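Local coordinates for chloroplast pentatricopeptide repeat protein 10 (PDB 4M59), which binds specifically to two similar intergenic chloroplast RNA elements through its pentatricopeptide repeats and shields the transcripts from exonucleases, so stabilising the mRNA, at the interface of chains A and B. Coordinates in Å, arbitrary orientation; residue numbers count along the deposited sequence, not the author numbering. Chains: chain A/B, Chloroplast pentatricopeptide repeat protein 10.

Contact 1: the interface of chains A and B. Residues chain A 20-21, 53; chain B 437, 439-440.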
loop_
_atom_site.group_PDB
_atom_site.type_symbol
_atom_site.label_atom_id
_atom_site.label_comp_id
_atom_site.label_asym_id
_atom_site.label_seq_id
_atom_site.Cartn_x
_atom_site.Cartn_y
_atom_site.Cartn_z
ATOM N N LEU A 20 -21.132 26.335 -17.536
ATOM C CA LEU A 20 -20.609 27.047 -16.393
ATOM C C LEU A 20 -19.498 28.028 -16.755
ATOM O O LEU A 20 -19.556 29.180 -16.362
ATOM C CB LEU A 20 -20.148 26.038 -15.345
ATOM C CG LEU A 20 -19.948 26.394 -13.880
ATOM C CD1 LEU A 20 -20.636 27.685 -13.553
ATOM C CD2 LEU A 20 -20.491 25.268 -13.018
ATOM N N PRO A 21 -18.492 27.601 -17.518
ATOM C CA PRO A 21 -17.449 28.587 -17.788
ATOM C C PRO A 21 -17.839 29.732 -18.724
ATOM O O PRO A 21 -16.974 30.449 -19.193
ATOM C CB PRO A 21 -16.354 27.742 -18.439
ATOM C CG PRO A 21 -16.606 26.398 -17.992
ATOM C CD PRO A 21 -18.072 26.263 -17.947
ATOM N N GLU A 53 -23.335 25.304 -7.768
ATOM C CA GLU A 53 -22.215 25.990 -8.399
ATOM C C GLU A 53 -22.735 27.172 -9.179
ATOM O O GLU A 53 -22.015 28.124 -9.441
ATOM C CB GLU A 53 -21.449 25.070 -9.341
ATOM C CG GLU A 53 -20.972 23.790 -8.729
ATOM C CD GLU A 53 -21.873 22.648 -9.064
ATOM O OE1 GLU A 53 -23.083 22.750 -8.788
ATOM O OE2 GLU A 53 -21.380 21.650 -9.614
ATOM N N ASP B 437 -17.882 19.122 -10.595
ATOM C CA ASP B 437 -17.984 20.181 -11.576
ATOM C C ASP B 437 -17.468 19.690 -12.911
ATOM O O ASP B 437 -16.278 19.711 -13.176
ATOM C CB ASP B 437 -17.206 21.405 -11.123
ATOM C CG ASP B 437 -17.322 22.535 -12.089
ATOM O OD1 ASP B 437 -18.264 22.523 -12.900
ATOM O OD2 ASP B 437 -16.474 23.441 -12.047
ATOM N N SER B 439 -18.819 20.649 -16.028
ATOM C CA SER B 439 -18.887 21.650 -17.064
ATOM C C SER B 439 -17.552 22.351 -17.175
ATOM O O SER B 439 -17.206 22.861 -18.231
ATOM C CB SER B 439 -19.997 22.639 -16.755
ATOM O OG SER B 439 -20.040 22.893 -15.368
ATOM N N THR B 440 -16.796 22.378 -16.088
ATOM C CA THR B 440 -15.467 22.963 -16.127
ATOM C C THR B 440 -14.460 21.904 -16.538
ATOM O O THR B 440 -13.459 22.200 -17.169
ATOM C CB THR B 440 -15.059 23.569 -14.785
ATOM O OG1 THR B 440 -16.166 24.258 -14.207
ATOM C CG2 THR B 440 -13.950 24.544 -14.967
#
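A:Leu20 lies against the side chain of B:Ser439, its CB 3.7 Å from the serine CB, while the adjoining A:Pro21 presses on the backbone at the same place. With CG of A:Leu20 anti to its backbone N (chi1 -161°), the isobutyl group is carried away from A:Pro21 and towards B:Asp437. Of the two methyl branches, CD2 makes the contact: it is 3.4 Å from the hydroxyl OG of B:Ser439, and 3.5 Å separates it from the carboxylate OD1 of B:Asp437. CD1 lies farther from both polar groups. The proline meets chain B through CD and CG, CD standing 3.5 Å from the carbonyl O of B:Ser439 and CG 4.1 Å from CA of B:Thr440. All of this is van der Waals packing, since nitrogens and oxygens of the two chains lie too far apart to bond here.

The second shell fixes the polar surface that the leucine covers. B:Ser439 OG donates to OD1 of B:Asp437 at 3.1 Å, approaching nearly along the carboxylate C-O axis, which ties the hydroxyl and the carboxylate together beneath CD2. On chain A, CB of A:Glu53 backs the same methyl at 3.8 Å from A:Leu20 CD2. Its carboxylate OE2 stands 4.6 Å from B:Asp437 OD1; two like charges this near might raise the proton affinity of one of them.

In the fold, the short 3-10 helix 20-22 and the start of helix 52-65, both near the N-terminus of chain A, meet the beginning of helix 438-451 of chain B, with B:Asp437 immediately preceding that helix, in the position of an N-cap.

Contact 2: the interface of chains A and B. Residues chain A 286, 308, 314-316, 318-319; chain B 591-594.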
loop_
_atom_site.group_PDB
_atom_site.type_symbol
_atom_site.label_atom_id
_atom_site.label_comp_id
_atom_site.label_asym_id
_atom_site.label_seq_id
_atom_site.Cartn_x
_atom_site.Cartn_y
_atom_site.Cartn_z
ATOM N N ASN A 286 -13.166 -8.541 19.277
ATOM C CA ASN A 286 -12.697 -8.453 17.914
ATOM C C ASN A 286 -12.330 -7.040 17.582
ATOM O O ASN A 286 -11.453 -6.785 16.780
ATOM C CB ASN A 286 -13.757 -8.944 16.956
ATOM C CG ASN A 286 -13.760 -10.431 16.820
ATOM O OD1 ASN A 286 -12.737 -11.039 16.530
ATOM N ND2 ASN A 286 -14.906 -11.034 17.041
ATOM N N MET A 308 -9.531 -14.463 25.482
ATOM C CA MET A 308 -10.941 -14.547 25.125
ATOM C C MET A 308 -11.458 -15.968 25.322
ATOM O O MET A 308 -12.658 -16.187 25.480
ATOM C CB MET A 308 -11.165 -14.108 23.678
ATOM C CG MET A 308 -12.592 -14.301 23.191
ATOM S SD MET A 308 -12.790 -13.928 21.441
ATOM C CE MET A 308 -14.461 -14.504 21.159
ATOM N N VAL A 314 -16.266 -18.326 23.524
ATOM C CA VAL A 314 -15.670 -19.213 22.532
ATOM C C VAL A 314 -15.814 -18.603 21.146
ATOM O O VAL A 314 -16.933 -18.309 20.706
ATOM C CB VAL A 314 -16.330 -20.603 22.542
ATOM C CG1 VAL A 314 -15.375 -21.644 21.983
ATOM C CG2 VAL A 314 -16.765 -20.978 23.952
ATOM N N PRO A 315 -14.701 -18.404 20.446
ATOM C CA PRO A 315 -14.738 -17.770 19.120
ATOM C C PRO A 315 -15.282 -18.694 18.028
ATOM O O PRO A 315 -15.044 -19.901 18.076
ATOM C CB PRO A 315 -13.269 -17.448 18.850
ATOM C CG PRO A 315 -12.514 -18.468 19.630
ATOM C CD PRO A 315 -13.325 -18.714 20.871
ATOM N N ASN A 316 -15.998 -18.131 17.054
ATOM C CA ASN A 316 -16.513 -18.916 15.941
ATOM C C ASN A 316 -15.585 -18.854 14.732
ATOM O O ASN A 316 -14.393 -18.588 14.874
ATOM C CB ASN A 316 -17.915 -18.441 15.554
ATOM C CG ASN A 316 -18.020 -16.935 15.491
ATOM O OD1 ASN A 316 -17.046 -16.220 15.732
ATOM N ND2 ASN A 316 -19.204 -16.438 15.158
ATOM N N ASN A 318 -15.928 -16.802 12.083
ATOM C CA ASN A 318 -15.727 -15.437 11.662
ATOM C C ASN A 318 -14.637 -14.807 12.469
ATOM O O ASN A 318 -13.842 -14.038 11.958
ATOM C CB ASN A 318 -16.998 -14.640 11.851
ATOM C CG ASN A 318 -18.197 -15.346 11.321
ATOM O OD1 ASN A 318 -18.078 -16.303 10.567
ATOM N ND2 ASN A 318 -19.372 -14.884 11.700
ATOM N N THR A 319 -14.611 -15.136 13.747
ATOM C CA THR A 319 -13.581 -14.649 14.640
ATOM C C THR A 319 -12.226 -15.233 14.268
ATOM O O THR A 319 -11.228 -14.535 14.232
ATOM C CB THR A 319 -13.910 -15.025 16.077
ATOM O OG1 THR A 319 -15.267 -14.692 16.353
ATOM C CG2 THR A 319 -13.023 -14.287 17.017
ATOM N N CYS B 591 -25.043 -12.301 16.431
ATOM C CA CYS B 591 -24.225 -13.419 16.848
ATOM C C CYS B 591 -22.914 -13.383 16.152
ATOM O O CYS B 591 -21.976 -13.956 16.611
ATOM C CB CYS B 591 -24.894 -14.700 16.419
ATOM S SG CYS B 591 -26.550 -14.881 17.042
ATOM N N SER B 592 -22.896 -12.715 15.014
ATOM C CA SER B 592 -21.786 -12.709 14.101
ATOM C C SER B 592 -20.522 -12.542 14.842
ATOM O O SER B 592 -19.496 -12.995 14.420
ATOM C CB SER B 592 -21.943 -11.603 13.077
ATOM O OG SER B 592 -21.522 -10.374 13.587
ATOM N N GLN B 593 -20.601 -11.976 16.010
ATOM C CA GLN B 593 -19.401 -11.889 16.769
ATOM C C GLN B 593 -18.399 -10.978 16.135
ATOM O O GLN B 593 -17.527 -10.508 16.809
ATOM C CB GLN B 593 -18.685 -13.229 16.759
ATOM C CG GLN B 593 -19.323 -14.335 17.585
ATOM C CD GLN B 593 -18.312 -15.198 18.297
ATOM O OE1 GLN B 593 -18.644 -16.209 18.882
ATOM N NE2 GLN B 593 -17.067 -14.798 18.235
ATOM N N THR B 594 -18.518 -10.728 14.832
ATOM C CA THR B 594 -17.622 -9.792 14.138
ATOM C C THR B 594 -18.369 -8.698 13.440
ATOM O O THR B 594 -17.857 -7.613 13.266
ATOM C CB THR B 594 -16.713 -10.441 13.079
ATOM O OG1 THR B 594 -17.479 -11.295 12.236
ATOM C CG2 THR B 594 -15.635 -11.212 13.718
#
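B:Gln593 reaches from a loop of chain B into a largely polar pocket of chain A and can be followed outward atom by atom. Its CB faces the amide of A:Asn316, 3.6 Å from OD1, and CG continues over the same group. At CD the two side-chain amides meet, A:Asn316 CG lying 3.3 Å away; the side chains come tip to tip with their planes 31° apart, a close but inclined contact, not a flat stack. At the tip, NE2 is 2.6 Å from the hydroxyl OG1 of A:Thr319, close enough to hydrogen-bond, the threonine accepting in the modelled orientation, although the hydroxyl lies well off the amide plane. NE2 also passes near A:Asn316 OD1, but its N-H points elsewhere. OE1 instead faces the carbonyl O of A:Val314 at 3.3 Å, two acceptors together, which leaves the modelled turn of this amide, and with it the roles in the threonine bond, somewhat doubtful.

The glutamine's backbone is held as well: A:Asn286 ND2 donates to B:Gln593 O at 2.7 Å, from 45° above the carbonyl plane. CG2 of B:Thr594 packs 3.7 Å from CG of A:Asn286, and A:Asn318 ND2 adds a weak bond to B:Ser592 O.

A:Asn316 is positioned by the first turn of the helix that follows it. Its CG sits between the backbone N and the carbonyl carbon (chi1 45°), where OD1 receives the hydroxyl OG1 of A:Thr319 at 2.4 Å, a short bond, and a weak bond from A:Thr319 N. An alanine here would probably leave that threonine hydroxyl without its acceptor and open a gap against the B:Gln593 amide, freeing it to turn.

A:Asn316 thus caps helix 317-328, beside helix 282-295 that carries A:Asn286; chain B contributes the loop just after helix 580-591.

Contact 1 and contact 2 share no residue and lie about 50 Å apart, measured between the centres of their C-alpha atoms. Contact 1 joins the N-terminal part of chain A to the middle of chain B, whereas contact 2 joins the middle of chain A to the C-terminal part of chain B. Both are centred near a helix start, contributed by chain B in the first and by chain A in the second. Because the interface is two-fold symmetric, each recurs with the chains exchanged. Contact 1 rests on packing alone, contact 2 mainly on polar groups; such widely spaced patches fit two intertwined superhelices in the homodimer.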